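Alpha-catenin-like protein hmp-1 (Caenorhabditis elegans, PDB 5H5M) joins cadherin and beta-catenin to actin filaments at adherens junctions and is needed for embryonic cell migration and shape change, with its M domain forming this chain. Local coordinates at residues 33-38 and 75-80; 12-17 and 98-103; 46-51 and 166-171. All blocks are in the same frame, centred on the assembly; numbering follows the deposited sequence.

Contact 1 (33-38 and 75-80); sequences DLEGHC and ELLTEY
Two groups grip Glu35 OE2 beside the CD1 methyl of Leu77. Arg31, one turn earlier on helix 27-49, makes a salt bridge to it through NE, and Gln74 of helix 56-80 gives it a hydrogen bond through NE2. The contact belongs to an antiparallel helix hairpin within a helical bundle of the alpha-catenin M domain. Helix 27-49 runs one way and helix 56-80 returns, the latter within a predicted coiled coil. The backbones stay well apart, with Leu34 CA 9.1 Å from Leu77 CA at the nearest pair. Side chains therefore bridge the gap.

Leu77 does most of this work. Its CG stands beside the backbone N, anti to the carbonyl carbon (chi1 -66°), and this sends the fork across to helix 27-49. Each prong has its own partner. The CD2 methyl of Leu77 meets the CD2 methyl of Leu34 at 4.1 Å, and the two side chains pass at a slant. The other methyl, Leu77 CD1, lies 3.9 Å from Glu35 CG. It is also 4.0 Å from Glu35 OE2, which is van der Waals contact and not a bond.

Glu35 thus plays two parts. Its CG methylene rests on the leucine, while its chain, extended beyond CG, carries the carboxylate past that methyl to Arg31 and Gln74. These polar partners probably hold the carboxylate in place at the border of the apolar contact. Both leucines are buried. No hydrogen bond joins the two segments directly. On helix 56-80, Tyr80 OH is hydrogen-bonded to Ile18 O and Ile20 N, tying this helix to the connection that follows helix 6-17. The prongs of Leu34 are also divided: CD2 faces Leu77 CD2, and CD1 packs on Arg17 CB.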
ATOM      1  N   ASP A  33      29.419  13.104  12.424  1.00 39.65           N
ATOM      2  CA  ASP A  33      28.891  11.837  11.928  1.00 52.07           C
ATOM      3  C   ASP A  33      27.420  11.679  12.303  1.00 52.98           C
ATOM      4  O   ASP A  33      26.651  11.061  11.570  1.00 55.34           O
ATOM      5  CB  ASP A  33      29.707  10.651  12.453  1.00 62.01           C
ATOM      6  CG  ASP A  33      29.442  10.361  13.914  1.00 68.91           C
ATOM      7  OD1 ASP A  33      29.414  11.318  14.715  1.00 68.12           O
ATOM      8  OD2 ASP A  33      29.247   9.174  14.257  1.00 62.75           O
ATOM      9  N   LEU A  34      27.032  12.248  13.441  1.00 39.91           N
ATOM     10  CA  LEU A  34      25.637  12.233  13.860  1.00 33.83           C
ATOM     11  C   LEU A  34      24.815  13.130  12.940  1.00 38.97           C
ATOM     12  O   LEU A  34      23.680  12.805  12.590  1.00 37.57           O
ATOM     13  CB  LEU A  34      25.508  12.683  15.312  1.00 34.80           C
ATOM     14  CG  LEU A  34      24.774  11.744  16.269  1.00 41.36           C
ATOM     15  CD1 LEU A  34      25.136  10.292  15.994  1.00 38.21           C
ATOM     16  CD2 LEU A  34      25.110  12.111  17.710  1.00 33.56           C
ATOM     17  N   GLU A  35      25.403  14.259  12.551  1.00 34.97           N
ATOM     18  CA  GLU A  35      24.789  15.140  11.564  1.00 38.18           C
ATOM     19  C   GLU A  35      24.757  14.472  10.190  1.00 40.97           C
ATOM     20  O   GLU A  35      23.796  14.626   9.443  1.00 32.12           O
ATOM     21  CB  GLU A  35      25.536  16.474  11.489  1.00 35.12           C
ATOM     22  CG  GLU A  35      25.207  17.434  12.623  1.00 34.46           C
ATOM     23  CD  GLU A  35      26.018  18.713  12.561  1.00 45.09           C
ATOM     24  OE1 GLU A  35      27.019  18.752  11.815  1.00 55.71           O
ATOM     25  OE2 GLU A  35      25.652  19.684  13.258  1.00 47.45           O
ATOM     26  N   GLY A  36      25.811  13.729   9.865  1.00 50.67           N
ATOM     27  CA  GLY A  36      25.861  12.982   8.620  1.00 38.01           C
ATOM     28  C   GLY A  36      24.854  11.848   8.630  1.00 35.97           C
ATOM     29  O   GLY A  36      24.205  11.566   7.622  1.00 35.11           O
ATOM     30  N   HIS A  37      24.727  11.202   9.784  1.00 36.83           N
ATOM     31  CA  HIS A  37      23.759  10.127   9.980  1.00 38.83           C
ATOM     32  C   HIS A  37      22.333  10.636   9.764  1.00 41.85           C
ATOM     33  O   HIS A  37      21.535  10.008   9.066  1.00 43.24           O
ATOM     34  CB  HIS A  37      23.913   9.537  11.386  1.00 43.98           C
ATOM     35  CG  HIS A  37      23.358   8.156  11.533  1.00 60.44           C
ATOM     36  ND1 HIS A  37      23.791   7.284  12.511  1.00 65.85           N
ATOM     37  CD2 HIS A  37      22.401   7.496  10.840  1.00 61.73           C
ATOM     38  CE1 HIS A  37      23.129   6.147  12.408  1.00 65.68           C
ATOM     39  NE2 HIS A  37      22.278   6.249  11.403  1.00 61.85           N
ATOM     40  N   CYS A  38      22.028  11.785  10.359  1.00 36.63           N
ATOM     41  CA  CYS A  38      20.716  12.407  10.219  1.00 32.41           C
ATOM     42  C   CYS A  38      20.397  12.781   8.774  1.00 37.69           C
ATOM     43  O   CYS A  38      19.269  12.599   8.313  1.00 35.11           O
ATOM     44  CB  CYS A  38      20.626  13.653  11.098  1.00 33.99           C
ATOM     45  SG  CYS A  38      19.080  14.567  10.932  1.00 31.03           S
ATOM     46  N   GLU A  75      19.407  20.642  18.885  1.00 37.44           N
ATOM     47  CA  GLU A  75      19.185  20.986  20.288  1.00 38.30           C
ATOM     48  C   GLU A  75      19.881  19.994  21.209  1.00 41.54           C
ATOM     49  O   GLU A  75      20.496  20.391  22.200  1.00 36.36           O
ATOM     50  CB  GLU A  75      17.689  21.044  20.605  1.00 33.69           C
ATOM     51  CG  GLU A  75      16.950  22.157  19.874  1.00 45.47           C
ATOM     52  CD  GLU A  75      15.446  22.082  20.054  1.00 55.61           C
ATOM     53  OE1 GLU A  75      14.969  21.153  20.740  1.00 65.25           O
ATOM     54  OE2 GLU A  75      14.740  22.953  19.503  1.00 56.77           O
ATOM     55  N   LEU A  76      19.783  18.708  20.877  1.00 30.34           N
ATOM     56  CA  LEU A  76      20.457  17.663  21.642  1.00 30.54           C
ATOM     57  C   LEU A  76      21.971  17.857  21.634  1.00 31.11           C
ATOM     58  O   LEU A  76      22.622  17.744  22.674  1.00 32.18           O
ATOM     59  CB  LEU A  76      20.104  16.277  21.094  1.00 29.94           C
ATOM     60  CG  LEU A  76      20.855  15.080  21.693  1.00 38.73           C
ATOM     61  CD1 LEU A  76      20.654  14.987  23.200  1.00 31.72           C
ATOM     62  CD2 LEU A  76      20.429  13.777  21.015  1.00 36.26           C
ATOM     63  N   LEU A  77      22.525  18.153  20.461  1.00 30.73           N
ATOM     64  CA  LEU A  77      23.964  18.376  20.322  1.00 31.76           C
ATOM     65  C   LEU A  77      24.406  19.598  21.118  1.00 32.91           C
ATOM     66  O   LEU A  77      25.516  19.632  21.652  1.00 50.58           O
ATOM     67  CB  LEU A  77      24.350  18.543  18.849  1.00 31.83           C
ATOM     68  CG  LEU A  77      24.186  17.318  17.946  1.00 38.22           C
ATOM     69  CD1 LEU A  77      24.559  17.652  16.506  1.00 31.13           C
ATOM     70  CD2 LEU A  77      25.015  16.153  18.465  1.00 31.36           C
ATOM     71  N   THR A  78      23.533  20.598  21.190  1.00 33.52           N
ATOM     72  CA  THR A  78      23.804  21.795  21.979  1.00 38.55           C
ATOM     73  C   THR A  78      23.899  21.440  23.463  1.00 35.62           C
ATOM     74  O   THR A  78      24.741  21.975  24.183  1.00 36.91           O
ATOM     75  CB  THR A  78      22.717  22.876  21.771  1.00 35.02           C
ATOM     76  OG1 THR A  78      22.689  23.268  20.394  1.00 39.09           O
ATOM     77  CG2 THR A  78      22.998  24.100  22.625  1.00 36.87           C
ATOM     78  N   GLU A  79      23.044  20.520  23.907  1.00 34.58           N
ATOM     79  CA  GLU A  79      23.040  20.091  25.301  1.00 35.67           C
ATOM     80  C   GLU A  79      24.229  19.190  25.630  1.00 48.32           C
ATOM     81  O   GLU A  79      24.790  19.274  26.725  1.00 46.36           O
ATOM     82  CB  GLU A  79      21.733  19.372  25.644  1.00 35.54           C
ATOM     83  CG  GLU A  79      20.481  20.242  25.560  1.00 38.27           C
ATOM     84  CD  GLU A  79      20.410  21.308  26.642  1.00 44.39           C
ATOM     85  OE1 GLU A  79      21.310  21.361  27.508  1.00 51.74           O
ATOM     86  OE2 GLU A  79      19.438  22.094  26.633  1.00 47.84           O
ATOM     87  N   TYR A  80      24.612  18.331  24.689  1.00 35.12           N
ATOM     88  CA  TYR A  80      25.799  17.496  24.865  1.00 35.98           C
ATOM     89  C   TYR A  80      27.049  18.350  25.064  1.00 41.63           C
ATOM     90  O   TYR A  80      27.962  17.974  25.797  1.00 47.60           O
ATOM     91  CB  TYR A  80      26.000  16.567  23.668  1.00 36.14           C
ATOM     92  CG  TYR A  80      25.374  15.195  23.815  1.00 39.47           C
ATOM     93  CD1 TYR A  80      25.779  14.330  24.823  1.00 37.20           C
ATOM     94  CD2 TYR A  80      24.402  14.755  22.925  1.00 36.27           C
ATOM     95  CE1 TYR A  80      25.218  13.073  24.957  1.00 46.49           C
ATOM     96  CE2 TYR A  80      23.836  13.498  23.048  1.00 39.65           C
ATOM     97  CZ  TYR A  80      24.249  12.661  24.065  1.00 46.34           C
ATOM     98  OH  TYR A  80      23.690  11.412  24.193  1.00 37.85           O
TER

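Contact 2 (12-17 and 98-103); sequences DTFQNR and AEVHKR
A side-chain-to-backbone hydrogen bond ties helix 6-17 to helix 92-122 in a helical bundle of the M domain. His101 NE2 donates to Gln15 O at 2.7 Å, with an N-H...O angle of 161°. The nitrogen lies in the carbonyl plane, on a lone pair of the oxygen. In turn, the oxygen sits at the edge of the imidazole, close to the ring plane. Both partners are therefore well oriented for a strong bond, in the last turn of helix 6-17. The backbones come close here, with 6.4 Å between Gln15 CA and His101 CA.

The Gln15 side chain lies beside the same ring. Its CB is 3.8 Å from His101 NE2, and its CG is 3.8 Å from His101 CD2. The Gln15 amide plane is turned 78° from the ring, so the two flat groups do not stack. A leucine in place of His101 would probably leave Gln15 O without this donor and take away the ring that the Gln15 methylenes lie beside.

Deeper in, Phe14 CE2 touches Val100 CG1 at 3.7 Å. The phenylalanine CG is anti to the backbone N (chi1 -179°), which carries the ring toward the bundle interior. The two side chains cross at about a right angle. On helix 92-122, Arg103 holds Glu99 side-on, with NE and NH2 both bonded to OE2.

Phe14 and Val100 both reach Leu69 of helix 56-80, while Phe14 also packs on Ile41 and meets the His37 ring edge-to-face on helix 27-49.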
ATOM      1  N   ASP A  12      17.079   3.012  12.566  1.00 47.01           N
ATOM      2  CA  ASP A  12      17.173   2.166  13.751  1.00 46.93           C
ATOM      3  C   ASP A  12      18.462   2.403  14.540  1.00 46.03           C
ATOM      4  O   ASP A  12      18.431   2.539  15.763  1.00 42.64           O
ATOM      5  CB  ASP A  12      17.068   0.690  13.359  1.00 47.72           C
ATOM      6  CG  ASP A  12      15.673   0.306  12.898  1.00 55.79           C
ATOM      7  OD1 ASP A  12      14.710   1.031  13.231  1.00 55.72           O
ATOM      8  OD2 ASP A  12      15.538  -0.726  12.204  1.00 55.80           O
ATOM      9  N   THR A  13      19.590   2.453  13.837  1.00 44.87           N
ATOM     10  CA  THR A  13      20.877   2.681  14.483  1.00 52.22           C
ATOM     11  C   THR A  13      20.969   4.096  15.056  1.00 50.22           C
ATOM     12  O   THR A  13      21.523   4.298  16.137  1.00 51.20           O
ATOM     13  CB  THR A  13      22.052   2.448  13.510  1.00 46.65           C
ATOM     14  OG1 THR A  13      21.907   3.292  12.363  1.00 48.99           O
ATOM     15  CG2 THR A  13      22.096   0.994  13.062  1.00 37.20           C
ATOM     16  N   PHE A  14      20.415   5.064  14.332  1.00 43.23           N
ATOM     17  CA  PHE A  14      20.441   6.463  14.752  1.00 44.85           C
ATOM     18  C   PHE A  14      19.816   6.649  16.129  1.00 47.75           C
ATOM     19  O   PHE A  14      20.273   7.466  16.926  1.00 50.84           O
ATOM     20  CB  PHE A  14      19.716   7.338  13.729  1.00 38.28           C
ATOM     21  CG  PHE A  14      19.714   8.800  14.066  1.00 36.27           C
ATOM     22  CD1 PHE A  14      20.886   9.541  14.008  1.00 33.17           C
ATOM     23  CD2 PHE A  14      18.538   9.441  14.423  1.00 29.59           C
ATOM     24  CE1 PHE A  14      20.886  10.890  14.309  1.00 31.35           C
ATOM     25  CE2 PHE A  14      18.531  10.794  14.725  1.00 29.90           C
ATOM     26  CZ  PHE A  14      19.706  11.520  14.669  1.00 28.12           C
ATOM     27  N   GLN A  15      18.774   5.874  16.409  1.00 44.48           N
ATOM     28  CA  GLN A  15      18.090   5.952  17.692  1.00 42.89           C
ATOM     29  C   GLN A  15      18.967   5.464  18.838  1.00 38.91           C
ATOM     30  O   GLN A  15      18.656   5.695  20.003  1.00 43.19           O
ATOM     31  CB  GLN A  15      16.790   5.148  17.654  1.00 48.68           C
ATOM     32  CG  GLN A  15      15.664   5.836  16.903  1.00 51.41           C
ATOM     33  CD  GLN A  15      14.366   5.058  16.963  1.00 56.70           C
ATOM     34  OE1 GLN A  15      14.365   3.827  16.932  1.00 63.85           O
ATOM     35  NE2 GLN A  15      13.252   5.772  17.057  1.00 59.88           N
ATOM     36  N   ASN A  16      20.059   4.785  18.503  1.00 41.97           N
ATOM     37  CA  ASN A  16      21.015   4.332  19.507  1.00 44.23           C
ATOM     38  C   ASN A  16      22.277   5.187  19.509  1.00 44.03           C
ATOM     39  O   ASN A  16      22.882   5.405  20.557  1.00 54.30           O
ATOM     40  CB  ASN A  16      21.382   2.865  19.279  1.00 46.20           C
ATOM     41  CG  ASN A  16      20.226   1.924  19.561  1.00 57.77           C
ATOM     42  OD1 ASN A  16      19.501   2.088  20.544  1.00 56.86           O
ATOM     43  ND2 ASN A  16      20.048   0.931  18.696  1.00 56.02           N
ATOM     44  N   ARG A  17      22.663   5.670  18.330  1.00 39.25           N
ATOM     45  CA  ARG A  17      23.861   6.489  18.185  1.00 38.93           C
ATOM     46  C   ARG A  17      23.755   7.791  18.972  1.00 43.41           C
ATOM     47  O   ARG A  17      24.757   8.297  19.479  1.00 50.36           O
ATOM     48  CB  ARG A  17      24.132   6.800  16.709  1.00 39.99           C
ATOM     49  CG  ARG A  17      24.486   5.591  15.856  1.00 47.15           C
ATOM     50  CD  ARG A  17      25.687   4.839  16.411  1.00 52.10           C
ATOM     51  NE  ARG A  17      26.905   5.648  16.424  1.00 71.19           N
ATOM     52  CZ  ARG A  17      27.819   5.643  15.458  1.00 76.39           C
ATOM     53  NH1 ARG A  17      27.657   4.871  14.392  1.00 88.70           N
ATOM     54  NH2 ARG A  17      28.897   6.410  15.558  1.00 66.94           N
ATOM     55  N   ALA A  98      14.915  12.149  24.222  1.00 39.23           N
ATOM     56  CA  ALA A  98      13.509  11.777  24.106  1.00 44.91           C
ATOM     57  C   ALA A  98      12.822  12.532  22.968  1.00 41.72           C
ATOM     58  O   ALA A  98      11.978  11.976  22.263  1.00 44.02           O
ATOM     59  CB  ALA A  98      12.784  12.029  25.420  1.00 37.28           C
ATOM     60  N   GLU A  99      13.189  13.798  22.795  1.00 35.06           N
ATOM     61  CA  GLU A  99      12.620  14.626  21.740  1.00 34.25           C
ATOM     62  C   GLU A  99      12.991  14.091  20.357  1.00 33.44           C
ATOM     63  O   GLU A  99      12.155  14.041  19.455  1.00 34.33           O
ATOM     64  CB  GLU A  99      13.086  16.077  21.888  1.00 44.09           C
ATOM     65  CG  GLU A  99      12.551  17.028  20.822  1.00 54.87           C
ATOM     66  CD  GLU A  99      11.062  17.297  20.953  1.00 66.23           C
ATOM     67  OE1 GLU A  99      10.463  16.903  21.978  1.00 71.40           O
ATOM     68  OE2 GLU A  99      10.489  17.910  20.028  1.00 70.56           O
ATOM     69  N   VAL A 100      14.249  13.692  20.198  1.00 33.32           N
ATOM     70  CA  VAL A 100      14.714  13.134  18.935  1.00 32.26           C
ATOM     71  C   VAL A 100      14.012  11.812  18.640  1.00 35.55           C
ATOM     72  O   VAL A 100      13.562  11.580  17.516  1.00 34.07           O
ATOM     73  CB  VAL A 100      16.240  12.912  18.935  1.00 31.12           C
ATOM     74  CG1 VAL A 100      16.686  12.317  17.610  1.00 28.83           C
ATOM     75  CG2 VAL A 100      16.966  14.221  19.198  1.00 30.57           C
ATOM     76  N   HIS A 101      13.919  10.957  19.658  1.00 30.09           N
ATOM     77  CA  HIS A 101      13.255   9.660  19.525  1.00 35.99           C
ATOM     78  C   HIS A 101      11.801   9.811  19.102  1.00 38.85           C
ATOM     79  O   HIS A 101      11.289   9.005  18.328  1.00 42.06           O
ATOM     80  CB  HIS A 101      13.328   8.870  20.836  1.00 38.02           C
ATOM     81  CG  HIS A 101      14.627   8.154  21.041  1.00 45.86           C
ATOM     82  ND1 HIS A 101      15.022   7.665  22.270  1.00 54.17           N
ATOM     83  CD2 HIS A 101      15.617   7.835  20.175  1.00 47.37           C
ATOM     84  CE1 HIS A 101      16.201   7.083  22.151  1.00 50.50           C
ATOM     85  NE2 HIS A 101      16.586   7.172  20.890  1.00 53.14           N
ATOM     86  N   LYS A 102      11.139  10.847  19.611  1.00 36.53           N
ATOM     87  CA  LYS A 102       9.746  11.096  19.259  1.00 40.75           C
ATOM     88  C   LYS A 102       9.602  11.528  17.798  1.00 35.72           C
ATOM     89  O   LYS A 102       8.661  11.122  17.114  1.00 32.85           O
ATOM     90  CB  LYS A 102       9.139  12.155  20.180  1.00 43.92           C
ATOM     91  CG  LYS A 102       7.620  12.116  20.226  1.00 57.42           C
ATOM     92  CD  LYS A 102       7.017  13.475  19.919  1.00 65.05           C
ATOM     93  CE  LYS A 102       7.492  14.529  20.906  1.00 65.45           C
ATOM     94  NZ  LYS A 102       6.915  15.868  20.600  1.00 72.52           N
ATOM     95  N   ARG A 103      10.533  12.351  17.322  1.00 30.06           N
ATOM     96  CA  ARG A 103      10.519  12.788  15.929  1.00 30.41           C
ATOM     97  C   ARG A 103      10.864  11.627  15.004  1.00 30.86           C
ATOM     98  O   ARG A 103      10.250  11.456  13.952  1.00 31.01           O
ATOM     99  CB  ARG A 103      11.494  13.947  15.708  1.00 28.98           C
ATOM    100  CG  ARG A 103      11.234  15.148  16.596  1.00 33.55           C
ATOM    101  CD  ARG A 103       9.869  15.759  16.325  1.00 35.65           C
ATOM    102  NE  ARG A 103       9.531  16.774  17.317  1.00 47.11           N
ATOM    103  CZ  ARG A 103       8.474  17.576  17.244  1.00 59.28           C
ATOM    104  NH1 ARG A 103       7.640  17.488  16.216  1.00 63.63           N
ATOM    105  NH2 ARG A 103       8.251  18.468  18.199  1.00 57.04           N
TER

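Contact 3 (46-51 and 166-171); sequences ASIADA and SCQLSS
The apolar part of this contact is a meeting of Ile48 with Leu169. The CD1 methyl of Ile48 comes tip to tip with the CD2 methyl of Leu169, at 4.1 Å. Ile48 sits near the C-terminal end of helix 27-49, and Leu169 in the connection between helices 142-166 and 173-202. The contact therefore joins one helical bundle of the M domain to a turn of the next part of the chain. In Ile48, CG1 is anti to the carbonyl carbon (chi1 -72°) and CD1 continues in an extended line (chi2 176°). This spans much of the gap between backbones, where Ile48 CA and Gln168 CA are 9.7 Å apart.

The second kind of contact is between a polar atom and methyl or methylene groups. Gln168 OE1 lies 4.0 Å from Ile48 CD1 and 4.1 Å from Ile48 CG1. The two side chains slide past each other in opposite directions. This is van der Waals contact only.

Backbone hydrogen bonds shape each segment separately. Asp50 N bonds to Ala46 O at 2.6 Å at the end of helix 27-49, and Leu169 N to Ser166 O at 3.1 Å. The Gln168 backbone is also hydrogen-bonded to Ile8, and Leu7 of helix 6-17 packs on both Ile48 and Leu169. Leu169 further touches Arg112 and Ile115 of helix 92-122.

With neither a hydrogen bond nor a salt bridge across it, the contact rests on van der Waals packing of Ile48 against Leu169 and the Gln168 amide oxygen. It buries 104 Å² in all, so its hold is likely to be modest and weakly directional.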
ATOM      1  N   ALA A  46      13.423  11.711   1.621  1.00 26.34           N
ATOM      2  CA  ALA A  46      13.035  12.613   0.546  1.00 28.00           C
ATOM      3  C   ALA A  46      12.721  11.848  -0.740  1.00 34.00           C
ATOM      4  O   ALA A  46      11.796  12.204  -1.467  1.00 33.00           O
ATOM      5  CB  ALA A  46      14.130  13.641   0.299  1.00 28.44           C
ATOM      6  N   SER A  47      13.495  10.803  -1.016  1.00 34.91           N
ATOM      7  CA  SER A  47      13.288   9.988  -2.209  1.00 36.82           C
ATOM      8  C   SER A  47      11.906   9.347  -2.178  1.00 36.59           C
ATOM      9  O   SER A  47      11.226   9.242  -3.197  1.00 43.36           O
ATOM     10  CB  SER A  47      14.369   8.910  -2.326  1.00 34.27           C
ATOM     11  OG  SER A  47      15.643   9.479  -2.575  1.00 43.98           O
ATOM     12  N   ILE A  48      11.500   8.926  -0.989  1.00 34.27           N
ATOM     13  CA  ILE A  48      10.183   8.353  -0.783  1.00 31.06           C
ATOM     14  C   ILE A  48       9.115   9.438  -0.887  1.00 39.50           C
ATOM     15  O   ILE A  48       8.111   9.268  -1.579  1.00 38.75           O
ATOM     16  CB  ILE A  48      10.112   7.640   0.580  1.00 24.49           C
ATOM     17  CG1 ILE A  48      10.932   6.349   0.527  1.00 26.53           C
ATOM     18  CG2 ILE A  48       8.677   7.359   0.978  1.00 20.40           C
ATOM     19  CD1 ILE A  48      11.013   5.609   1.845  1.00 35.61           C
ATOM     20  N   ALA A  49       9.351  10.561  -0.215  1.00 43.01           N
ATOM     21  CA  ALA A  49       8.427  11.690  -0.252  1.00 42.96           C
ATOM     22  C   ALA A  49       8.238  12.232  -1.668  1.00 44.79           C
ATOM     23  O   ALA A  49       7.114  12.517  -2.085  1.00 51.48           O
ATOM     24  CB  ALA A  49       8.914  12.803   0.674  1.00 23.89           C
ATOM     25  N   ASP A  50       9.338  12.366  -2.405  1.00 34.28           N
ATOM     26  CA  ASP A  50       9.305  12.985  -3.728  1.00 32.43           C
ATOM     27  C   ASP A  50       9.172  11.983  -4.865  1.00 45.15           C
ATOM     28  O   ASP A  50       9.657  12.223  -5.969  1.00 53.98           O
ATOM     29  CB  ASP A  50      10.556  13.833  -3.955  1.00 41.63           C
ATOM     30  CG  ASP A  50      10.620  15.028  -3.032  1.00 61.53           C
ATOM     31  OD1 ASP A  50       9.548  15.549  -2.662  1.00 68.48           O
ATOM     32  OD2 ASP A  50      11.741  15.445  -2.678  1.00 71.42           O
ATOM     33  N   ALA A  51       8.525  10.856  -4.597  1.00 53.00           N
ATOM     34  CA  ALA A  51       8.079   9.985  -5.671  1.00 49.61           C
ATOM     35  C   ALA A  51       6.763  10.551  -6.188  1.00 58.35           C
ATOM     36  O   ALA A  51       5.922  10.979  -5.398  1.00 56.32           O
ATOM     37  CB  ALA A  51       7.913   8.555  -5.186  1.00 28.57           C
ATOM     38  N   SER A 166       9.383  -1.174  -1.146  1.00 24.52           N
ATOM     39  CA  SER A 166       9.063  -1.692   0.182  1.00 29.55           C
ATOM     40  C   SER A 166      10.294  -2.181   0.947  1.00 31.69           C
ATOM     41  O   SER A 166      10.363  -2.065   2.173  1.00 22.76           O
ATOM     42  CB  SER A 166       8.051  -2.834   0.070  1.00 21.82           C
ATOM     43  OG  SER A 166       6.850  -2.389  -0.535  1.00 30.47           O
ATOM     44  N   CYS A 167      11.261  -2.725   0.218  1.00 26.22           N
ATOM     45  CA  CYS A 167      12.428  -3.352   0.827  1.00 33.84           C
ATOM     46  C   CYS A 167      13.276  -2.378   1.648  1.00 33.92           C
ATOM     47  O   CYS A 167      13.966  -2.786   2.583  1.00 32.85           O
ATOM     48  CB  CYS A 167      13.283  -4.012  -0.256  1.00 32.75           C
ATOM     49  SG  CYS A 167      12.476  -5.437  -1.035  1.00 20.16           S
ATOM     50  N   GLN A 168      13.212  -1.095   1.308  1.00 30.53           N
ATOM     51  CA  GLN A 168      13.987  -0.072   2.005  1.00 31.86           C
ATOM     52  C   GLN A 168      13.596   0.060   3.475  1.00 29.86           C
ATOM     53  O   GLN A 168      14.393   0.509   4.295  1.00 29.38           O
ATOM     54  CB  GLN A 168      13.818   1.291   1.329  1.00 31.10           C
ATOM     55  CG  GLN A 168      13.901   1.274  -0.180  1.00 43.06           C
ATOM     56  CD  GLN A 168      13.791   2.667  -0.767  1.00 56.44           C
ATOM     57  OE1 GLN A 168      13.911   3.664  -0.052  1.00 46.96           O
ATOM     58  NE2 GLN A 168      13.555   2.746  -2.073  1.00 61.20           N
ATOM     59  N   LEU A 169      12.367  -0.320   3.805  1.00 24.26           N
ATOM     60  CA  LEU A 169      11.853  -0.097   5.150  1.00 31.26           C
ATOM     61  C   LEU A 169      11.738  -1.378   5.964  1.00 30.09           C
ATOM     62  O   LEU A 169      11.162  -1.377   7.051  1.00 33.24           O
ATOM     63  CB  LEU A 169      10.494   0.594   5.082  1.00 35.31           C
ATOM     64  CG  LEU A 169      10.485   1.937   4.352  1.00 29.11           C
ATOM     65  CD1 LEU A 169       9.164   2.619   4.567  1.00 43.85           C
ATOM     66  CD2 LEU A 169      11.625   2.820   4.830  1.00 25.89           C
ATOM     67  N   SER A 170      12.291  -2.466   5.443  1.00 24.34           N
ATOM     68  CA  SER A 170      12.284  -3.729   6.168  1.00 26.83           C
ATOM     69  C   SER A 170      13.697  -4.140   6.566  1.00 24.22           C
ATOM     70  O   SER A 170      14.621  -4.067   5.756  1.00 30.06           O
ATOM     71  CB  SER A 170      11.636  -4.831   5.332  1.00 22.70           C
ATOM     72  OG  SER A 170      11.667  -6.064   6.027  1.00 26.10           O
ATOM     73  N   SER A 171      13.859  -4.564   7.815  1.00 22.58           N
ATOM     74  CA  SER A 171      15.143  -5.073   8.289  1.00 24.76           C
ATOM     75  C   SER A 171      15.175  -6.592   8.179  1.00 31.20           C
ATOM     76  O   SER A 171      16.150  -7.237   8.571  1.00 29.56           O
ATOM     77  CB  SER A 171      15.403  -4.643   9.735  1.00 28.11           C
ATOM     78  OG  SER A 171      14.573  -5.352  10.640  1.00 33.68           O
TER

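In the fold
Contacts 1 and 2 lie 11 Å apart between centres and touch. Arg17 NH2 makes a 3.1 Å salt bridge to Asp33 OD2. Between them they draw on four successive helices, 6-17, 27-49, 56-80 and 92-122. Along the sequence, contact 1 falls between the two segments of contact 2. Contact 3 shares helix 27-49 with contact 1, but lies about 23 Å away between centres, and about 18 Å from contact 2. It touches neither: its nearest atoms are about 9 Å from contact 1 and about 5 Å from contact 2. Contacts 1 and 2 thus lie within one group of four helices, while the centre of contact 3 lies nearer the centre of the chain (about 12 Å, against 33 and 26 Å).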